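Local coordinates for protein DNA replication factor Cdt1 (Mus musculus, PDB 3A4C) that licenses DNA replication by cooperating with CDC6 and the origin recognition complex to load the MCM complex onto DNA, at residues E65-W70 / A98-A103; E17-L22 / V61-L66. All blocks are in the same frame, centred on the assembly; numbering follows the deposited sequence.

In the fold
Both contacts lie in the C-terminal domain of Cdt1, a winged helix, and illustrate how one helix can serve two neighbours. Along the chain come 17-22 on helix 3-27, then 61-66 and 65-70, which overlap at Glu65 and Leu66 around the end of helix 53-66, and last 98-103 on helix 90-104. Contact 2 is deep, its centre about 2 Å from that of the chain, whereas contact 1 lies about 11 Å out. The two centres are about 9 Å apart, and Trp70, in segment 65-70, packs on contact 2, its CH2 3.8 Å from CD2 of Leu22. Helix 90-104 meets the end of helix 53-66, whose preceding turn packs on helix 3-27.

Contact 1: residues E65-W70 / A98-A103; sequences ELLPDW and AHHVHA
Leu66, the last residue of helix 53-66, meets helix 90-104 with its side chain and its carbonyl group alike. The apolar half of the contact is slight: CD2 of Leu66 reaches CG2 of Val101 at 3.8 Å, two methyl branches touching where the side chains run obliquely past each other. CG1 of Val101 stands anti to the backbone N (chi1 169°), which leaves CG2 to make the touch. Separately, CD2 of Leu67 comes to 4.1 Å from the ring carbon CD2 of His100. Leu67 has already left helical geometry, yet its methyl end still comes obliquely to the imidazole.

The polar half gathers round His100. With CG anti to the carbonyl carbon (chi1 -64°), the ring is held out from its helix toward the end of the other one, and its CD2 comes within 3.1 Å of the Leu66 O. No direct hydrogen bond joins the segments; a water does the work. It sits in the plane of the imidazole at its edge, 2.7 Å from NE2 of His100, and donates a weak bond of 3.3 Å to the Leu66 O. A carbonyl at a helix end thereby gains a solvent link to the neighbouring helix.

Leu66 also packs on Leu97 of helix 90-104 and on Leu12 of helix 3-27. Beyond the turn, Trp70 touches Leu93 of helix 90-104 and pairs its backbone with Asp85, just past strand 79-84, as the chain enters strand 71-76.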
ATOM      1  N   GLU A  65       0.072  -7.527  -1.637  1.00 11.11           N
ATOM      2  CA  GLU A  65       0.727  -8.723  -2.151  1.00 11.00           C
ATOM      3  C   GLU A  65       2.095  -8.941  -1.512  1.00 12.55           C
ATOM      4  O   GLU A  65       2.493 -10.077  -1.252  1.00 12.28           O
ATOM      5  CB  GLU A  65       0.858  -8.623  -3.671  1.00 11.58           C
ATOM      6  CG  GLU A  65      -0.479  -8.879  -4.359  1.00 11.61           C
ATOM      7  CD  GLU A  65      -0.529  -8.367  -5.767  1.00 12.78           C
ATOM      8  OE1 GLU A  65       0.462  -7.751  -6.230  1.00 12.41           O
ATOM      9  OE2 GLU A  65      -1.573  -8.581  -6.414  1.00 14.36           O
ATOM     10  N   LEU A  66       2.809  -7.848  -1.248  1.00 11.19           N
ATOM     11  CA  LEU A  66       4.136  -7.943  -0.642  1.00 13.59           C
ATOM     12  C   LEU A  66       4.073  -8.170   0.863  1.00 15.52           C
ATOM     13  O   LEU A  66       4.926  -8.858   1.423  1.00 13.74           O
ATOM     14  CB  LEU A  66       4.978  -6.700  -0.945  1.00 12.93           C
ATOM     15  CG  LEU A  66       5.878  -6.808  -2.178  1.00 17.04           C
ATOM     16  CD1 LEU A  66       5.042  -6.855  -3.422  1.00 21.23           C
ATOM     17  CD2 LEU A  66       6.861  -5.653  -2.249  1.00 28.67           C
ATOM     18  N   LEU A  67       3.066  -7.590   1.511  1.00 11.36           N
ATOM     19  CA  LEU A  67       2.967  -7.635   2.969  1.00 11.82           C
ATOM     20  C   LEU A  67       1.591  -8.130   3.417  1.00 13.42           C
ATOM     21  O   LEU A  67       0.859  -7.415   4.100  1.00 13.63           O
ATOM     22  CB  LEU A  67       3.230  -6.248   3.557  1.00 10.26           C
ATOM     23  CG  LEU A  67       4.566  -5.593   3.199  1.00 14.76           C
ATOM     24  CD1 LEU A  67       4.562  -4.118   3.557  1.00 15.30           C
ATOM     25  CD2 LEU A  67       5.716  -6.306   3.889  1.00 14.06           C
ATOM     26  N   PRO A  68       1.241  -9.369   3.043  1.00 17.84           N
ATOM     27  CA  PRO A  68      -0.104  -9.896   3.295  1.00 13.27           C
ATOM     28  C   PRO A  68      -0.435 -10.043   4.783  1.00 19.15           C
ATOM     29  O   PRO A  68      -1.613 -10.047   5.138  1.00 19.76           O
ATOM     30  CB  PRO A  68      -0.055 -11.278   2.629  1.00 20.25           C
ATOM     31  CG  PRO A  68       1.398 -11.646   2.690  1.00 19.74           C
ATOM     32  CD  PRO A  68       2.074 -10.354   2.331  1.00 16.46           C
ATOM     33  N   ASP A  69       0.574 -10.170   5.635  1.00 19.55           N
ATOM     34  CA  ASP A  69       0.336 -10.274   7.072  1.00 22.15           C
ATOM     35  C   ASP A  69       0.000  -8.919   7.694  1.00 22.72           C
ATOM     36  O   ASP A  69      -0.510  -8.843   8.812  1.00 23.85           O
ATOM     37  CB  ASP A  69       1.542 -10.893   7.773  1.00 27.13           C
ATOM     38  CG  ASP A  69       1.679 -12.375   7.489  1.00 27.24           C
ATOM     39  OD1 ASP A  69       0.699 -12.978   6.994  1.00 32.05           O
ATOM     40  OD2 ASP A  69       2.762 -12.935   7.758  1.00 36.94           O
ATOM     41  N   TRP A  70       0.291  -7.848   6.968  1.00 16.96           N
ATOM     42  CA  TRP A  70      -0.010  -6.510   7.450  1.00 15.29           C
ATOM     43  C   TRP A  70      -1.301  -6.000   6.837  1.00 15.69           C
ATOM     44  O   TRP A  70      -2.205  -5.559   7.539  1.00 19.56           O
ATOM     45  CB  TRP A  70       1.130  -5.555   7.090  1.00 14.85           C
ATOM     46  CG  TRP A  70       0.901  -4.142   7.513  1.00 18.73           C
ATOM     47  CD1 TRP A  70       0.472  -3.712   8.730  1.00 19.08           C
ATOM     48  CD2 TRP A  70       1.124  -2.963   6.724  1.00 17.14           C
ATOM     49  NE1 TRP A  70       0.403  -2.336   8.749  1.00 18.99           N
ATOM     50  CE2 TRP A  70       0.803  -1.855   7.529  1.00 16.61           C
ATOM     51  CE3 TRP A  70       1.563  -2.742   5.414  1.00 16.04           C
ATOM     52  CZ2 TRP A  70       0.903  -0.542   7.069  1.00 15.74           C
ATOM     53  CZ3 TRP A  70       1.666  -1.433   4.958  1.00 16.86           C
ATOM     54  CH2 TRP A  70       1.337  -0.353   5.784  1.00 18.00           C
ATOM     55  N   ALA A  98      11.651  -3.916   2.241  1.00 15.84           N
ATOM     56  CA  ALA A  98      12.943  -3.729   1.591  1.00 14.96           C
ATOM     57  C   ALA A  98      13.566  -5.059   1.187  1.00 15.42           C
ATOM     58  O   ALA A  98      14.120  -5.188   0.096  1.00 17.12           O
ATOM     59  CB  ALA A  98      13.897  -2.964   2.507  1.00 18.82           C
ATOM     60  N   HIS A  99      13.486  -6.042   2.077  1.00 17.26           N
ATOM     61  CA  HIS A  99      14.039  -7.366   1.796  1.00 19.52           C
ATOM     62  C   HIS A  99      13.335  -8.034   0.614  1.00 20.71           C
ATOM     63  O   HIS A  99      13.982  -8.580  -0.279  1.00 16.67           O
ATOM     64  CB  HIS A  99      13.925  -8.265   3.023  1.00 22.49           C
ATOM     65  CG  HIS A  99      14.101  -9.719   2.715  1.00 31.06           C
ATOM     66  ND1 HIS A  99      15.339 -10.324   2.657  1.00 37.29           N
ATOM     67  CD2 HIS A  99      13.196 -10.686   2.424  1.00 31.07           C
ATOM     68  CE1 HIS A  99      15.188 -11.602   2.356  1.00 34.22           C
ATOM     69  NE2 HIS A  99      13.898 -11.848   2.215  1.00 36.15           N
ATOM     70  N   HIS A 100      12.006  -8.007   0.629  1.00 16.90           N
ATOM     71  CA  HIS A 100      11.222  -8.557  -0.472  1.00 16.61           C
ATOM     72  C   HIS A 100      11.592  -7.922  -1.796  1.00 15.72           C
ATOM     73  O   HIS A 100      11.814  -8.617  -2.790  1.00 17.65           O
ATOM     74  CB  HIS A 100       9.730  -8.339  -0.229  1.00 17.43           C
ATOM     75  CG  HIS A 100       9.210  -9.055   0.973  1.00 21.29           C
ATOM     76  ND1 HIS A 100       9.901 -10.080   1.581  1.00 25.39           N
ATOM     77  CD2 HIS A 100       8.063  -8.905   1.674  1.00 22.91           C
ATOM     78  CE1 HIS A 100       9.201 -10.529   2.609  1.00 27.76           C
ATOM     79  NE2 HIS A 100       8.082  -9.833   2.686  1.00 25.50           N
ATOM     80  N   VAL A 101      11.619  -6.594  -1.819  1.00 16.28           N
ATOM     81  CA  VAL A 101      11.911  -5.862  -3.040  1.00 12.36           C
ATOM     82  C   VAL A 101      13.301  -6.213  -3.552  1.00 21.64           C
ATOM     83  O   VAL A 101      13.478  -6.519  -4.734  1.00 19.92           O
ATOM     84  CB  VAL A 101      11.759  -4.348  -2.846  1.00 19.16           C
ATOM     85  CG1 VAL A 101      12.320  -3.595  -4.043  1.00 20.86           C
ATOM     86  CG2 VAL A 101      10.275  -3.990  -2.616  1.00 18.10           C
ATOM     87  N   HIS A 102      14.280  -6.188  -2.653  1.00 20.08           N
ATOM     88  CA  HIS A 102      15.646  -6.560  -3.007  1.00 19.04           C
ATOM     89  C   HIS A 102      15.730  -7.990  -3.547  1.00 19.78           C
ATOM     90  O   HIS A 102      16.421  -8.253  -4.533  1.00 18.54           O
ATOM     91  CB  HIS A 102      16.575  -6.409  -1.801  1.00 21.29           C
ATOM     92  CG  HIS A 102      17.988  -6.816  -2.085  1.00 30.46           C
ATOM     93  ND1 HIS A 102      18.859  -6.024  -2.803  1.00 33.98           N
ATOM     94  CD2 HIS A 102      18.674  -7.941  -1.772  1.00 29.92           C
ATOM     95  CE1 HIS A 102      20.025  -6.637  -2.908  1.00 30.41           C
ATOM     96  NE2 HIS A 102      19.939  -7.803  -2.291  1.00 34.58           N
ATOM     97  N   ALA A 103      15.025  -8.912  -2.900  1.00 17.45           N
ATOM     98  CA  ALA A 103      15.076 -10.317  -3.297  1.00 18.89           C
ATOM     99  C   ALA A 103      14.560 -10.571  -4.708  1.00 16.65           C
ATOM    100  O   ALA A 103      14.943 -11.561  -5.328  1.00 15.88           O
ATOM    101  CB  ALA A 103      14.350 -11.199  -2.291  1.00 16.58           C
TER
HETATM  102  O   HOH W   1       5.886 -10.417   4.226  1.00 33.31           O

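Contact 2: residues E17-L22 / V61-L66; sequences ELARVL and VLLAEL
Leu63 carries this contact from the side of helix 53-66, reaching across to Ala19 and Leu22, one turn apart on helix 3-27. The residues flanking it face other partners: before it Val61 lies against Met36 of helix 36-45 and Leu62 touches Arg8 and Arg11 of helix 3-27, while after it Ala64 packs on Leu71 of strand 71-76.

Leu63 starts toward helix 3-27. One branch, CD2, does all the close touching: it lies 4.1 Å from CA of Ala19 and 4.2 Å from CB of the same residue, so the methyl rests on backbone as much as on side chain. The same CD2 also meets CD2 of Leu22 at 4.3 Å. Leu22 presents that methyl from an extended start, its CG anti to the backbone N (chi1 178°). The match is wholly apolar, and its three residues are buried. Trp70, in the turn after helix 53-66, packs on all three of them, and Leu71 also touches Leu63 and Leu22.

Helix 3-27, strand 33-35, helices 36-45 and 53-66 and then the hairpin 71-76/79-84 follow the order of a winged helix, and the packing of the first helix on the third, here Ala19 and Leu22 on Leu63, is part of the hydrophobic core of such a domain.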
ATOM      1  N   GLU A  17       7.446   4.764   1.050  1.00 11.99           N
ATOM      2  CA  GLU A  17       6.796   6.025   1.406  1.00 13.59           C
ATOM      3  C   GLU A  17       5.287   5.898   1.433  1.00 12.76           C
ATOM      4  O   GLU A  17       4.638   6.428   2.332  1.00 12.03           O
ATOM      5  CB  GLU A  17       7.225   7.160   0.472  1.00 16.38           C
ATOM      6  CG  GLU A  17       8.619   7.683   0.811  1.00 24.07           C
ATOM      7  CD  GLU A  17       9.020   8.886  -0.011  1.00 26.73           C
ATOM      8  OE1 GLU A  17       8.325   9.180  -1.009  1.00 35.51           O
ATOM      9  OE2 GLU A  17      10.028   9.543   0.348  1.00 33.06           O
ATOM     10  N   LEU A  18       4.727   5.204   0.442  1.00 11.73           N
ATOM     11  CA  LEU A  18       3.286   4.962   0.411  1.00 13.18           C
ATOM     12  C   LEU A  18       2.801   4.171   1.624  1.00  9.21           C
ATOM     13  O   LEU A  18       1.697   4.391   2.116  1.00  9.59           O
ATOM     14  CB  LEU A  18       2.886   4.256  -0.886  1.00 13.98           C
ATOM     15  CG  LEU A  18       2.262   5.104  -2.002  1.00 23.35           C
ATOM     16  CD1 LEU A  18       2.580   6.577  -1.882  1.00 16.93           C
ATOM     17  CD2 LEU A  18       2.605   4.574  -3.404  1.00 12.84           C
ATOM     18  N   ALA A  19       3.621   3.246   2.107  1.00 10.00           N
ATOM     19  CA  ALA A  19       3.250   2.478   3.287  1.00 12.21           C
ATOM     20  C   ALA A  19       3.114   3.385   4.502  1.00  9.78           C
ATOM     21  O   ALA A  19       2.253   3.173   5.348  1.00  9.92           O
ATOM     22  CB  ALA A  19       4.262   1.389   3.550  1.00 11.81           C
ATOM     23  N   ARG A  20       3.980   4.385   4.598  1.00 11.41           N
ATOM     24  CA  ARG A  20       3.900   5.321   5.706  1.00 11.17           C
ATOM     25  C   ARG A  20       2.672   6.194   5.575  1.00 11.03           C
ATOM     26  O   ARG A  20       1.996   6.462   6.563  1.00 10.89           O
ATOM     27  CB  ARG A  20       5.155   6.189   5.817  1.00 12.23           C
ATOM     28  CG  ARG A  20       5.146   7.070   7.077  1.00 14.40           C
ATOM     29  CD  ARG A  20       6.516   7.655   7.376  1.00 20.89           C
ATOM     30  NE  ARG A  20       7.557   6.649   7.186  1.00 23.78           N
ATOM     31  CZ  ARG A  20       7.977   5.810   8.123  1.00 26.22           C
ATOM     32  NH1 ARG A  20       7.458   5.857   9.346  1.00 31.35           N
ATOM     33  NH2 ARG A  20       8.923   4.921   7.833  1.00 26.82           N
ATOM     34  N   VAL A  21       2.383   6.641   4.354  1.00  9.36           N
ATOM     35  CA  VAL A  21       1.182   7.436   4.112  1.00 11.30           C
ATOM     36  C   VAL A  21      -0.041   6.606   4.498  1.00 13.24           C
ATOM     37  O   VAL A  21      -0.942   7.082   5.181  1.00 13.02           O
ATOM     38  CB  VAL A  21       1.055   7.879   2.634  1.00  9.40           C
ATOM     39  CG1 VAL A  21      -0.291   8.572   2.391  1.00 11.12           C
ATOM     40  CG2 VAL A  21       2.193   8.823   2.250  1.00 10.88           C
ATOM     41  N   LEU A  22      -0.067   5.354   4.060  1.00 10.52           N
ATOM     42  CA  LEU A  22      -1.159   4.455   4.437  1.00  9.77           C
ATOM     43  C   LEU A  22      -1.305   4.344   5.959  1.00 12.24           C
ATOM     44  O   LEU A  22      -2.407   4.451   6.508  1.00 12.79           O
ATOM     45  CB  LEU A  22      -0.902   3.064   3.851  1.00 10.43           C
ATOM     46  CG  LEU A  22      -1.940   2.005   4.205  1.00 13.19           C
ATOM     47  CD1 LEU A  22      -3.306   2.492   3.775  1.00 12.40           C
ATOM     48  CD2 LEU A  22      -1.605   0.674   3.535  1.00 13.20           C
ATOM     49  N   VAL A  61      -2.523  -2.498  -3.843  1.00 10.25           N
ATOM     50  CA  VAL A  61      -2.635  -3.923  -4.120  1.00  8.35           C
ATOM     51  C   VAL A  61      -1.257  -4.576  -4.119  1.00 10.54           C
ATOM     52  O   VAL A  61      -1.085  -5.673  -3.592  1.00 10.79           O
ATOM     53  CB  VAL A  61      -3.343  -4.184  -5.455  1.00 12.12           C
ATOM     54  CG1 VAL A  61      -3.123  -5.625  -5.893  1.00 13.77           C
ATOM     55  CG2 VAL A  61      -4.842  -3.890  -5.323  1.00 13.88           C
ATOM     56  N   LEU A  62      -0.267  -3.905  -4.703  1.00  9.76           N
ATOM     57  CA  LEU A  62       1.109  -4.407  -4.642  1.00 10.21           C
ATOM     58  C   LEU A  62       1.558  -4.568  -3.195  1.00 12.31           C
ATOM     59  O   LEU A  62       2.183  -5.558  -2.833  1.00 14.27           O
ATOM     60  CB  LEU A  62       2.064  -3.460  -5.365  1.00 12.10           C
ATOM     61  CG  LEU A  62       1.963  -3.369  -6.884  1.00 18.67           C
ATOM     62  CD1 LEU A  62       3.192  -2.612  -7.425  1.00 21.79           C
ATOM     63  CD2 LEU A  62       1.889  -4.754  -7.488  1.00 17.60           C
ATOM     64  N   LEU A  63       1.226  -3.588  -2.365  1.00 10.33           N
ATOM     65  CA  LEU A  63       1.584  -3.623  -0.949  1.00  9.13           C
ATOM     66  C   LEU A  63       0.903  -4.801  -0.246  1.00 12.44           C
ATOM     67  O   LEU A  63       1.495  -5.469   0.612  1.00 10.93           O
ATOM     68  CB  LEU A  63       1.135  -2.306  -0.317  1.00 17.54           C
ATOM     69  CG  LEU A  63       1.917  -1.565   0.760  1.00 19.07           C
ATOM     70  CD1 LEU A  63       3.440  -1.715   0.620  1.00 14.38           C
ATOM     71  CD2 LEU A  63       1.482  -0.097   0.708  1.00 18.32           C
ATOM     72  N   ALA A  64      -0.354  -5.047  -0.604  1.00 10.16           N
ATOM     73  CA  ALA A  64      -1.111  -6.163  -0.034  1.00 10.90           C
ATOM     74  C   ALA A  64      -0.499  -7.492  -0.440  1.00 14.20           C
ATOM     75  O   ALA A  64      -0.545  -8.465   0.311  1.00 15.77           O
ATOM     76  CB  ALA A  64      -2.586  -6.096  -0.465  1.00 12.87           C
ATOM     77  N   GLU A  65       0.072  -7.527  -1.637  1.00 11.11           N
ATOM     78  CA  GLU A  65       0.727  -8.723  -2.151  1.00 11.00           C
ATOM     79  C   GLU A  65       2.095  -8.941  -1.512  1.00 12.55           C
ATOM     80  O   GLU A  65       2.493 -10.077  -1.252  1.00 12.28           O
ATOM     81  CB  GLU A  65       0.858  -8.623  -3.671  1.00 11.58           C
ATOM     82  CG  GLU A  65      -0.479  -8.879  -4.359  1.00 11.61           C
ATOM     83  CD  GLU A  65      -0.529  -8.367  -5.767  1.00 12.78           C
ATOM     84  OE1 GLU A  65       0.462  -7.751  -6.230  1.00 12.41           O
ATOM     85  OE2 GLU A  65      -1.573  -8.581  -6.414  1.00 14.36           O
ATOM     86  N   LEU A  66       2.809  -7.848  -1.248  1.00 11.19           N
ATOM     87  CA  LEU A  66       4.136  -7.943  -0.642  1.00 13.59           C
ATOM     88  C   LEU A  66       4.073  -8.170   0.863  1.00 15.52           C
ATOM     89  O   LEU A  66       4.926  -8.858   1.423  1.00 13.74           O
ATOM     90  CB  LEU A  66       4.978  -6.700  -0.945  1.00 12.93           C
ATOM     91  CG  LEU A  66       5.878  -6.808  -2.178  1.00 17.04           C
ATOM     92  CD1 LEU A  66       5.042  -6.855  -3.422  1.00 21.23           C
ATOM     93  CD2 LEU A  66       6.861  -5.653  -2.249  1.00 28.67           C
TER